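Local coordinates for cell wall surface anchor family protein (Streptococcus agalactiae serogroup V, PDB 3TW0) that forms the adhesive tip of the group B streptococcal pilus, where its von Willebrand factor A-type domain probably mediates attachment to the host, at residues H301-P304 with T305-F309; T334-E337 with A338-M342; N115-N118 with I119-R123. The protein carries 2 engineered substitutions. One frame throughout, in Å; residues are numbered along the deposited sequence.

Contact 1 (H301-P304 with T305-F309); sequences HGEP and TTLYF
T305 meets H301 twice, through its backbone and through its side chain. T305 N donates to H301 O at 3.2 Å, and T305 OG1 donates to the same oxygen at 2.7 Å. The two donors reach that carbonyl from opposite faces of its plane. The hydroxyl can turn back because OG1 lies beside the backbone N of T305, chi1 -52°. T306 follows with a backbone bond to the carbonyl of G302, T306 N to G302 O at 2.9 Å. The T306 hydroxyl is hydrogen-bonded to S344. L307 N bonds E303 O, and the two side chains run side by side in the same direction. L307 CD1 lies 3.8 Å from E303 CG, against the extended aliphatic part of the glutamate, whose carboxylate makes a salt bridge to K296. Y308 N closes the next turn on P304 O at 2.9 Å. These successive i to i+4 bonds are those of an alpha-helix's first turns, here largely buried in helix 302-312. The side chain of H301, hydrogen-bonded to S179, lies about 8 Å from that of T143, a magnesium ligand. L307 packs on helix 192-201, and T305 and Y308 face helix 145-159.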
ATOM      1  N   HIS A 301       0.834  -0.357   8.827  1.00 15.87           N
ATOM      2  CA  HIS A 301       0.652   0.511   7.669  1.00 15.26           C
ATOM      3  C   HIS A 301      -0.743   1.100   7.625  1.00 15.21           C
ATOM      4  O   HIS A 301      -0.968   2.097   6.954  1.00 14.68           O
ATOM      5  CB  HIS A 301       1.043  -0.225   6.360  1.00 14.39           C
ATOM      6  CG  HIS A 301       2.480  -0.625   6.364  1.00 13.01           C
ATOM      7  ND1 HIS A 301       3.495   0.272   6.104  1.00 16.09           N
ATOM      8  CD2 HIS A 301       3.081  -1.769   6.762  1.00 13.49           C
ATOM      9  CE1 HIS A 301       4.664  -0.325   6.270  1.00 14.13           C
ATOM     10  NE2 HIS A 301       4.438  -1.563   6.678  1.00 13.99           N
ATOM     11  N   GLY A 302      -1.662   0.486   8.361  1.00 15.80           N
ATOM     12  CA  GLY A 302      -3.058   0.930   8.397  1.00 15.69           C
ATOM     13  C   GLY A 302      -3.139   2.311   9.003  1.00 15.67           C
ATOM     14  O   GLY A 302      -3.760   3.206   8.448  1.00 16.06           O
ATOM     15  N   GLU A 303      -2.469   2.504  10.135  1.00 15.75           N
ATOM     16  CA  GLU A 303      -2.553   3.767  10.810  1.00 15.51           C
ATOM     17  C   GLU A 303      -2.062   4.968   9.974  1.00 15.17           C
ATOM     18  O   GLU A 303      -2.792   5.953   9.820  1.00 14.34           O
ATOM     19  CB  GLU A 303      -1.940   3.728  12.226  1.00 15.10           C
ATOM     20  CG  GLU A 303      -2.131   5.070  12.945  1.00 17.74           C
ATOM     21  CD  GLU A 303      -1.382   5.204  14.266  1.00 20.86           C
ATOM     22  OE1 GLU A 303      -0.552   4.334  14.591  1.00 20.39           O
ATOM     23  OE2 GLU A 303      -1.634   6.201  14.992  1.00 20.99           O
ATOM     24  N   PRO A 304      -0.825   4.906   9.425  1.00 14.59           N
ATOM     25  CA  PRO A 304      -0.462   6.096   8.655  1.00 13.35           C
ATOM     26  C   PRO A 304      -1.371   6.294   7.463  1.00 13.18           C
ATOM     27  O   PRO A 304      -1.645   7.447   7.103  1.00 11.73           O
ATOM     28  CB  PRO A 304       1.007   5.827   8.229  1.00 13.33           C
ATOM     29  CG  PRO A 304       1.205   4.320   8.473  1.00 14.15           C
ATOM     30  CD  PRO A 304       0.338   4.031   9.662  1.00 13.89           C
ATOM     31  N   THR A 305      -1.889   5.203   6.889  1.00 12.25           N
ATOM     32  CA  THR A 305      -2.809   5.358   5.765  1.00 12.99           C
ATOM     33  C   THR A 305      -4.150   6.057   6.156  1.00 12.62           C
ATOM     34  O   THR A 305      -4.644   6.915   5.400  1.00 12.45           O
ATOM     35  CB  THR A 305      -3.077   4.024   5.058  1.00 12.91           C
ATOM     36  OG1 THR A 305      -1.818   3.398   4.712  1.00 14.59           O
ATOM     37  CG2 THR A 305      -3.878   4.254   3.808  1.00 13.18           C
ATOM     38  N   THR A 306      -4.724   5.643   7.287  1.00 12.45           N
ATOM     39  CA  THR A 306      -5.978   6.224   7.836  1.00 13.56           C
ATOM     40  C   THR A 306      -5.791   7.708   8.171  1.00 12.54           C
ATOM     41  O   THR A 306      -6.635   8.548   7.824  1.00 13.54           O
ATOM     42  CB  THR A 306      -6.462   5.436   9.099  1.00 13.27           C
ATOM     43  OG1 THR A 306      -6.638   4.059   8.760  1.00 13.31           O
ATOM     44  CG2 THR A 306      -7.801   5.985   9.640  1.00 14.55           C
ATOM     45  N   LEU A 307      -4.663   8.021   8.796  1.00 13.04           N
ATOM     46  CA  LEU A 307      -4.336   9.388   9.129  1.00 13.69           C
ATOM     47  C   LEU A 307      -4.205  10.221   7.861  1.00 14.46           C
ATOM     48  O   LEU A 307      -4.715  11.345   7.779  1.00 13.77           O
ATOM     49  CB  LEU A 307      -3.079   9.450   9.992  1.00 13.72           C
ATOM     50  CG  LEU A 307      -3.155   8.956  11.440  1.00 14.56           C
ATOM     51  CD1 LEU A 307      -1.745   8.776  11.990  1.00 12.64           C
ATOM     52  CD2 LEU A 307      -3.998   9.899  12.357  1.00 14.43           C
ATOM     53  N   TYR A 308      -3.559   9.667   6.838  1.00 14.70           N
ATOM     54  CA  TYR A 308      -3.474  10.402   5.598  1.00 15.09           C
ATOM     55  C   TYR A 308      -4.865  10.583   4.993  1.00 15.39           C
ATOM     56  O   TYR A 308      -5.205  11.672   4.514  1.00 17.21           O
ATOM     57  CB  TYR A 308      -2.560   9.714   4.564  1.00 15.44           C
ATOM     58  CG  TYR A 308      -2.876  10.258   3.213  1.00 15.70           C
ATOM     59  CD1 TYR A 308      -2.301  11.437   2.768  1.00 18.44           C
ATOM     60  CD2 TYR A 308      -3.848   9.653   2.430  1.00 19.54           C
ATOM     61  CE1 TYR A 308      -2.650  11.984   1.537  1.00 19.62           C
ATOM     62  CE2 TYR A 308      -4.211  10.183   1.204  1.00 22.55           C
ATOM     63  CZ  TYR A 308      -3.606  11.340   0.764  1.00 21.82           C
ATOM     64  OH  TYR A 308      -3.993  11.831  -0.464  1.00 24.28           O
ATOM     65  N   PHE A 309      -5.667   9.521   5.014  1.00 15.28           N
ATOM     66  CA  PHE A 309      -7.027   9.567   4.478  1.00 15.26           C
ATOM     67  C   PHE A 309      -7.819  10.671   5.184  1.00 16.21           C
ATOM     68  O   PHE A 309      -8.402  11.549   4.541  1.00 16.08           O
ATOM     69  CB  PHE A 309      -7.718   8.214   4.654  1.00 14.59           C
ATOM     70  CG  PHE A 309      -9.129   8.164   4.110  1.00 14.17           C
ATOM     71  CD1 PHE A 309      -9.372   7.820   2.769  1.00 15.48           C
ATOM     72  CD2 PHE A 309     -10.224   8.457   4.941  1.00 15.81           C
ATOM     73  CE1 PHE A 309     -10.694   7.793   2.260  1.00 18.40           C
ATOM     74  CE2 PHE A 309     -11.524   8.433   4.446  1.00 14.47           C
ATOM     75  CZ  PHE A 309     -11.767   8.083   3.117  1.00 14.96           C
TER

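Contact 2 (T334-E337 with A338-M342); sequences TPLE and AEKFM
L336 and K340 meet one helical turn apart. The K340 chain is extended beyond CG and runs alongside the leucine branch at a slant. Its CE lies 4.0 Å from L336 CG and equally close to CD2. The contact is aliphatic, and the ammonium group at the end of the chain comes near the same methyl, with K340 NZ 4.1 Å from L336 CD2. K340 CG stands beside its own backbone N, chi1 -78°, which turns the chain back toward the start of the helix. The foot of the chain rests on the carbonyl that its own N-H uses, K340 N to L336 O at 2.8 Å.

E339 is also turned back toward the helix start. Its CG sits 3.2 Å from P335 O, the oxygen that accepts from E339 N in the plane of that carbonyl. E337 and F341 are joined through the backbone, F341 N to E337 O, and the phenyl ring leads away from this turn. A338 N bonds T334 O, and the methyl of A338 faces V175 and V327.

T334 and E337 face each other at the helix start. E337 N donates to T334 OG1 at 3.1 Å. In return T334 N donates to E337 OE1 at 3.1 Å. That carboxylate oxygen is met on its anti side, 30° out of the carboxylate plane. Each residue's side chain thus accepts from the other's backbone N-H, and the carboxylate is held beside the T334 N-H. A negative charge here would probably be favoured by the helix dipole. This reciprocal pair is a capping box with T334 as N-cap. It starts helix 335-344, the helix of the beta-alpha-beta unit between parallel strands 319-324 and 352-354 in the vWFA fold.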
ATOM      1  N   THR A 334      -5.259  -9.402  11.329  1.00 22.24           N
ATOM      2  CA  THR A 334      -6.377 -10.303  11.557  1.00 23.31           C
ATOM      3  C   THR A 334      -7.507  -9.886  10.619  1.00 23.39           C
ATOM      4  O   THR A 334      -7.471  -8.776  10.070  1.00 22.93           O
ATOM      5  CB  THR A 334      -6.903 -10.141  12.968  1.00 22.62           C
ATOM      6  OG1 THR A 334      -7.313  -8.785  13.124  1.00 22.80           O
ATOM      7  CG2 THR A 334      -5.805 -10.478  13.988  1.00 24.96           C
ATOM      8  N   PRO A 335      -8.512 -10.764  10.440  1.00 23.44           N
ATOM      9  CA  PRO A 335      -9.674 -10.365   9.665  1.00 23.81           C
ATOM     10  C   PRO A 335     -10.292  -9.056  10.129  1.00 23.68           C
ATOM     11  O   PRO A 335     -10.629  -8.245   9.281  1.00 22.98           O
ATOM     12  CB  PRO A 335     -10.652 -11.531   9.871  1.00 23.45           C
ATOM     13  CG  PRO A 335      -9.731 -12.710   9.919  1.00 23.94           C
ATOM     14  CD  PRO A 335      -8.544 -12.209  10.750  1.00 24.03           C
ATOM     15  N   LEU A 336     -10.428  -8.868  11.447  1.00 23.57           N
ATOM     16  CA  LEU A 336     -11.045  -7.667  12.034  1.00 23.84           C
ATOM     17  C   LEU A 336     -10.247  -6.384  11.763  1.00 23.64           C
ATOM     18  O   LEU A 336     -10.806  -5.347  11.394  1.00 23.42           O
ATOM     19  CB  LEU A 336     -11.175  -7.836  13.550  1.00 24.36           C
ATOM     20  CG  LEU A 336     -12.237  -6.977  14.239  1.00 25.70           C
ATOM     21  CD1 LEU A 336     -13.594  -7.268  13.653  1.00 27.12           C
ATOM     22  CD2 LEU A 336     -12.224  -7.248  15.741  1.00 26.32           C
ATOM     23  N   GLU A 337      -8.940  -6.460  11.960  1.00 23.11           N
ATOM     24  CA  GLU A 337      -8.060  -5.346  11.620  1.00 23.25           C
ATOM     25  C   GLU A 337      -8.273  -4.873  10.189  1.00 21.86           C
ATOM     26  O   GLU A 337      -8.369  -3.678   9.952  1.00 21.08           O
ATOM     27  CB  GLU A 337      -6.589  -5.710  11.868  1.00 22.55           C
ATOM     28  CG  GLU A 337      -6.171  -5.356  13.310  1.00 26.04           C
ATOM     29  CD  GLU A 337      -4.927  -6.091  13.800  1.00 28.40           C
ATOM     30  OE1 GLU A 337      -4.369  -6.958  13.075  1.00 29.16           O
ATOM     31  OE2 GLU A 337      -4.520  -5.786  14.932  1.00 31.84           O
ATOM     32  N   ALA A 338      -8.380  -5.818   9.254  1.00 22.30           N
ATOM     33  CA  ALA A 338      -8.618  -5.492   7.844  1.00 22.33           C
ATOM     34  C   ALA A 338      -9.957  -4.774   7.649  1.00 22.91           C
ATOM     35  O   ALA A 338      -9.985  -3.746   7.006  1.00 22.80           O
ATOM     36  CB  ALA A 338      -8.539  -6.742   6.978  1.00 22.63           C
ATOM     37  N   GLU A 339     -11.047  -5.290   8.242  1.00 23.54           N
ATOM     38  CA  GLU A 339     -12.381  -4.643   8.170  1.00 23.43           C
ATOM     39  C   GLU A 339     -12.386  -3.237   8.754  1.00 22.29           C
ATOM     40  O   GLU A 339     -12.888  -2.284   8.129  1.00 22.03           O
ATOM     41  CB  GLU A 339     -13.462  -5.458   8.907  1.00 24.31           C
ATOM     42  CG  GLU A 339     -13.458  -6.937   8.609  1.00 28.64           C
ATOM     43  CD  GLU A 339     -14.777  -7.612   8.962  1.00 34.78           C
ATOM     44  OE1 GLU A 339     -15.525  -7.094   9.826  1.00 38.40           O
ATOM     45  OE2 GLU A 339     -15.065  -8.661   8.355  1.00 37.72           O
ATOM     46  N   LYS A 340     -11.878  -3.129   9.982  1.00 21.14           N
ATOM     47  CA  LYS A 340     -11.769  -1.869  10.659  1.00 20.07           C
ATOM     48  C   LYS A 340     -10.978  -0.909   9.777  1.00 18.97           C
ATOM     49  O   LYS A 340     -11.386   0.213   9.570  1.00 17.81           O
ATOM     50  CB  LYS A 340     -11.090  -2.056  12.029  1.00 20.90           C
ATOM     51  CG  LYS A 340     -12.024  -2.621  13.124  1.00 23.44           C
ATOM     52  CD  LYS A 340     -11.242  -2.791  14.431  1.00 29.01           C
ATOM     53  CE  LYS A 340     -12.150  -3.242  15.584  1.00 32.62           C
ATOM     54  NZ  LYS A 340     -11.352  -3.371  16.855  1.00 36.04           N
ATOM     55  N   PHE A 341      -9.850  -1.373   9.231  1.00 18.19           N
ATOM     56  CA  PHE A 341      -9.079  -0.518   8.325  1.00 17.01           C
ATOM     57  C   PHE A 341      -9.902  -0.041   7.129  1.00 16.66           C
ATOM     58  O   PHE A 341      -9.928   1.165   6.820  1.00 17.37           O
ATOM     59  CB  PHE A 341      -7.779  -1.170   7.840  1.00 16.71           C
ATOM     60  CG  PHE A 341      -7.123  -0.366   6.753  1.00 16.79           C
ATOM     61  CD1 PHE A 341      -6.559   0.873   7.039  1.00 16.12           C
ATOM     62  CD2 PHE A 341      -7.180  -0.797   5.435  1.00 16.42           C
ATOM     63  CE1 PHE A 341      -5.989   1.648   6.005  1.00 17.71           C
ATOM     64  CE2 PHE A 341      -6.620  -0.048   4.410  1.00 15.51           C
ATOM     65  CZ  PHE A 341      -6.026   1.163   4.684  1.00 13.12           C
ATOM     66  N   MET A 342     -10.619  -0.955   6.480  1.00 15.59           N
ATOM     67  CA  MET A 342     -11.421  -0.578   5.346  1.00 15.98           C
ATOM     68  C   MET A 342     -12.514   0.396   5.687  1.00 16.31           C
ATOM     69  O   MET A 342     -12.762   1.341   4.933  1.00 16.22           O
ATOM     70  CB  MET A 342     -11.968  -1.809   4.616  1.00 17.14           C
ATOM     71  CG  MET A 342     -10.902  -2.536   3.774  1.00 15.44           C
ATOM     72  SD  MET A 342     -11.519  -4.050   2.978  1.00 17.78           S
ATOM     73  CE  MET A 342     -12.300  -3.330   1.558  1.00 24.39           C
TER

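Contact 3 (N115-N118 with I119-R123); sequences NEVN and ILKSR
I119 has the most surface buried here, and it packs back along the helix on N115 and E116. Its CG1 lies beside its own backbone N, chi1 -65°, and this directs the longer branch toward the preceding turn. I119 CG1 comes to 3.5 Å from N115 O, and I119 CD1 lies 3.9 Å from E116 CA. The branch therefore runs over main-chain atoms more than against side chains. I119 N bonds N115 O at 3.1 Å. The other branch points the opposite way along the helix. Its methyl, I119 CG2, lies 3.4 Å above one face of the R123 guanidinium, toward the rim of that group.

N118 comes next and takes part through its backbone. N118 O accepts from S122 N at 3.0 Å. The serine hydroxyl turns to another carbonyl, with S122 OG donating to I119 O at 2.7 Å. A side-chain bond thus joins the main-chain bonds of the last turn.

V117 is the third. V117 O accepts from K121 N at 2.9 Å. The aliphatic chain of K121 follows that carbonyl, with its CG 3.5 Å from V117 O. The chain then bends at chi3, 72°, and its ammonium group makes a salt bridge to D46.

Helix 114-122 lies at the surface of the von Willebrand factor A domain. V117, L120 and K121 pack on I45 of helix 33-48. L120 also reaches V56 and L58 of strand 55-61, an outermost strand of the parallel sheet. I119, L120 and R123 touch Y107 of the short strand 107-108.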
ATOM      1  N   ASN A 115     -15.848   4.866 -26.246  1.00 25.26           N
ATOM      2  CA  ASN A 115     -14.663   4.126 -26.688  1.00 25.31           C
ATOM      3  C   ASN A 115     -13.560   4.115 -25.627  1.00 25.16           C
ATOM      4  O   ASN A 115     -12.879   3.105 -25.439  1.00 25.42           O
ATOM      5  CB  ASN A 115     -14.119   4.662 -28.019  1.00 24.82           C
ATOM      6  CG  ASN A 115     -15.147   4.615 -29.149  1.00 25.62           C
ATOM      7  OD1 ASN A 115     -15.587   5.653 -29.633  1.00 25.70           O
ATOM      8  ND2 ASN A 115     -15.527   3.413 -29.572  1.00 22.64           N
ATOM      9  N   GLU A 116     -13.382   5.243 -24.956  1.00 25.88           N
ATOM     10  CA  GLU A 116     -12.476   5.347 -23.802  1.00 26.68           C
ATOM     11  C   GLU A 116     -12.917   4.461 -22.645  1.00 25.99           C
ATOM     12  O   GLU A 116     -12.090   3.824 -22.003  1.00 26.68           O
ATOM     13  CB  GLU A 116     -12.313   6.800 -23.371  1.00 25.85           C
ATOM     14  CG  GLU A 116     -11.593   7.609 -24.458  1.00 28.82           C
ATOM     15  CD  GLU A 116     -11.121   9.009 -24.033  1.00 31.62           C
ATOM     16  OE1 GLU A 116     -11.736   9.647 -23.175  1.00 32.80           O
ATOM     17  OE2 GLU A 116     -10.101   9.472 -24.580  1.00 37.01           O
ATOM     18  N   VAL A 117     -14.218   4.388 -22.402  1.00 25.93           N
ATOM     19  CA  VAL A 117     -14.743   3.486 -21.373  1.00 25.27           C
ATOM     20  C   VAL A 117     -14.301   2.053 -21.689  1.00 25.08           C
ATOM     21  O   VAL A 117     -13.808   1.349 -20.802  1.00 24.94           O
ATOM     22  CB  VAL A 117     -16.276   3.613 -21.241  1.00 25.47           C
ATOM     23  CG1 VAL A 117     -16.848   2.609 -20.221  1.00 25.01           C
ATOM     24  CG2 VAL A 117     -16.622   5.021 -20.827  1.00 24.96           C
ATOM     25  N   ASN A 118     -14.450   1.652 -22.959  1.00 24.73           N
ATOM     26  CA  ASN A 118     -13.997   0.358 -23.464  1.00 24.44           C
ATOM     27  C   ASN A 118     -12.503   0.104 -23.239  1.00 23.23           C
ATOM     28  O   ASN A 118     -12.099  -1.019 -22.958  1.00 23.74           O
ATOM     29  CB  ASN A 118     -14.232   0.254 -24.975  1.00 24.98           C
ATOM     30  CG  ASN A 118     -15.688   0.033 -25.357  1.00 26.37           C
ATOM     31  OD1 ASN A 118     -16.522  -0.368 -24.541  1.00 29.88           O
ATOM     32  ND2 ASN A 118     -15.994   0.290 -26.624  1.00 27.25           N
ATOM     33  N   ILE A 119     -11.679   1.130 -23.423  1.00 22.25           N
ATOM     34  CA  ILE A 119     -10.244   1.001 -23.138  1.00 21.17           C
ATOM     35  C   ILE A 119     -10.046   0.715 -21.647  1.00 20.63           C
ATOM     36  O   ILE A 119      -9.320  -0.220 -21.283  1.00 20.34           O
ATOM     37  CB  ILE A 119      -9.459   2.261 -23.494  1.00 21.06           C
ATOM     38  CG1 ILE A 119      -9.502   2.498 -24.997  1.00 20.55           C
ATOM     39  CG2 ILE A 119      -8.023   2.116 -23.069  1.00 19.67           C
ATOM     40  CD1 ILE A 119      -9.205   3.925 -25.369  1.00 21.54           C
ATOM     41  N   LEU A 120     -10.695   1.517 -20.803  1.00 19.90           N
ATOM     42  CA  LEU A 120     -10.656   1.300 -19.334  1.00 19.25           C
ATOM     43  C   LEU A 120     -10.982  -0.154 -18.975  1.00 19.26           C
ATOM     44  O   LEU A 120     -10.176  -0.848 -18.340  1.00 19.25           O
ATOM     45  CB  LEU A 120     -11.587   2.299 -18.635  1.00 19.02           C
ATOM     46  CG  LEU A 120     -11.613   2.404 -17.118  1.00 18.39           C
ATOM     47  CD1 LEU A 120     -12.138   3.776 -16.714  1.00 17.72           C
ATOM     48  CD2 LEU A 120     -12.442   1.281 -16.546  1.00 15.07           C
ATOM     49  N   LYS A 121     -12.129  -0.642 -19.443  1.00 19.06           N
ATOM     50  CA  LYS A 121     -12.569  -1.985 -19.110  1.00 19.01           C
ATOM     51  C   LYS A 121     -11.615  -3.083 -19.649  1.00 19.43           C
ATOM     52  O   LYS A 121     -11.457  -4.108 -18.997  1.00 18.65           O
ATOM     53  CB  LYS A 121     -13.999  -2.230 -19.596  1.00 19.38           C
ATOM     54  CG  LYS A 121     -15.082  -1.350 -18.966  1.00 20.83           C
ATOM     55  CD  LYS A 121     -16.469  -1.732 -19.504  1.00 21.42           C
ATOM     56  CE  LYS A 121     -16.877  -3.065 -18.907  1.00 25.65           C
ATOM     57  NZ  LYS A 121     -18.113  -3.697 -19.516  1.00 24.16           N
ATOM     58  N   SER A 122     -10.981  -2.852 -20.806  1.00 19.35           N
ATOM     59  CA  SER A 122      -9.968  -3.783 -21.353  1.00 20.19           C
ATOM     60  C   SER A 122      -8.706  -3.837 -20.473  1.00 20.53           C
ATOM     61  O   SER A 122      -7.950  -4.813 -20.487  1.00 21.16           O
ATOM     62  CB  SER A 122      -9.576  -3.400 -22.788  1.00 19.88           C
ATOM     63  OG  SER A 122      -8.610  -2.341 -22.818  1.00 21.62           O
ATOM     64  N   ARG A 123      -8.480  -2.787 -19.700  1.00 20.65           N
ATOM     65  CA  ARG A 123      -7.313  -2.732 -18.831  1.00 20.27           C
ATOM     66  C   ARG A 123      -7.536  -3.305 -17.410  1.00 20.03           C
ATOM     67  O   ARG A 123      -6.597  -3.345 -16.597  1.00 19.81           O
ATOM     68  CB  ARG A 123      -6.829  -1.305 -18.755  1.00 20.28           C
ATOM     69  CG  ARG A 123      -6.162  -0.854 -20.037  1.00 21.12           C
ATOM     70  CD  ARG A 123      -5.550   0.488 -19.835  1.00 22.19           C
ATOM     71  NE  ARG A 123      -5.134   1.059 -21.103  1.00 21.92           N
ATOM     72  CZ  ARG A 123      -4.842   2.340 -21.286  1.00 22.65           C
ATOM     73  NH1 ARG A 123      -4.931   3.203 -20.297  1.00 25.31           N
ATOM     74  NH2 ARG A 123      -4.450   2.758 -22.474  1.00 22.51           N
TER

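From the N terminus, contact 3 comes first, then contact 1, then contact 2. Each lies within one helix and its immediate flank, so none closes a long loop. The three are in series, and none nests in or crosses another. Contact 3 stands apart, with its centre about 31 Å from that of contact 1 and about 32 Å from that of contact 2. It belongs to helix 114-122, beside edge strand 55-61. Contacts 1 and 2 meet directly: the ring of F341 packs on T305 and T306, with T306 OG1 3.6 Å from F341 CD1. This joins helix 302-312 to helix 335-344; strand 319-324 of the parallel sheet lies between them in sequence.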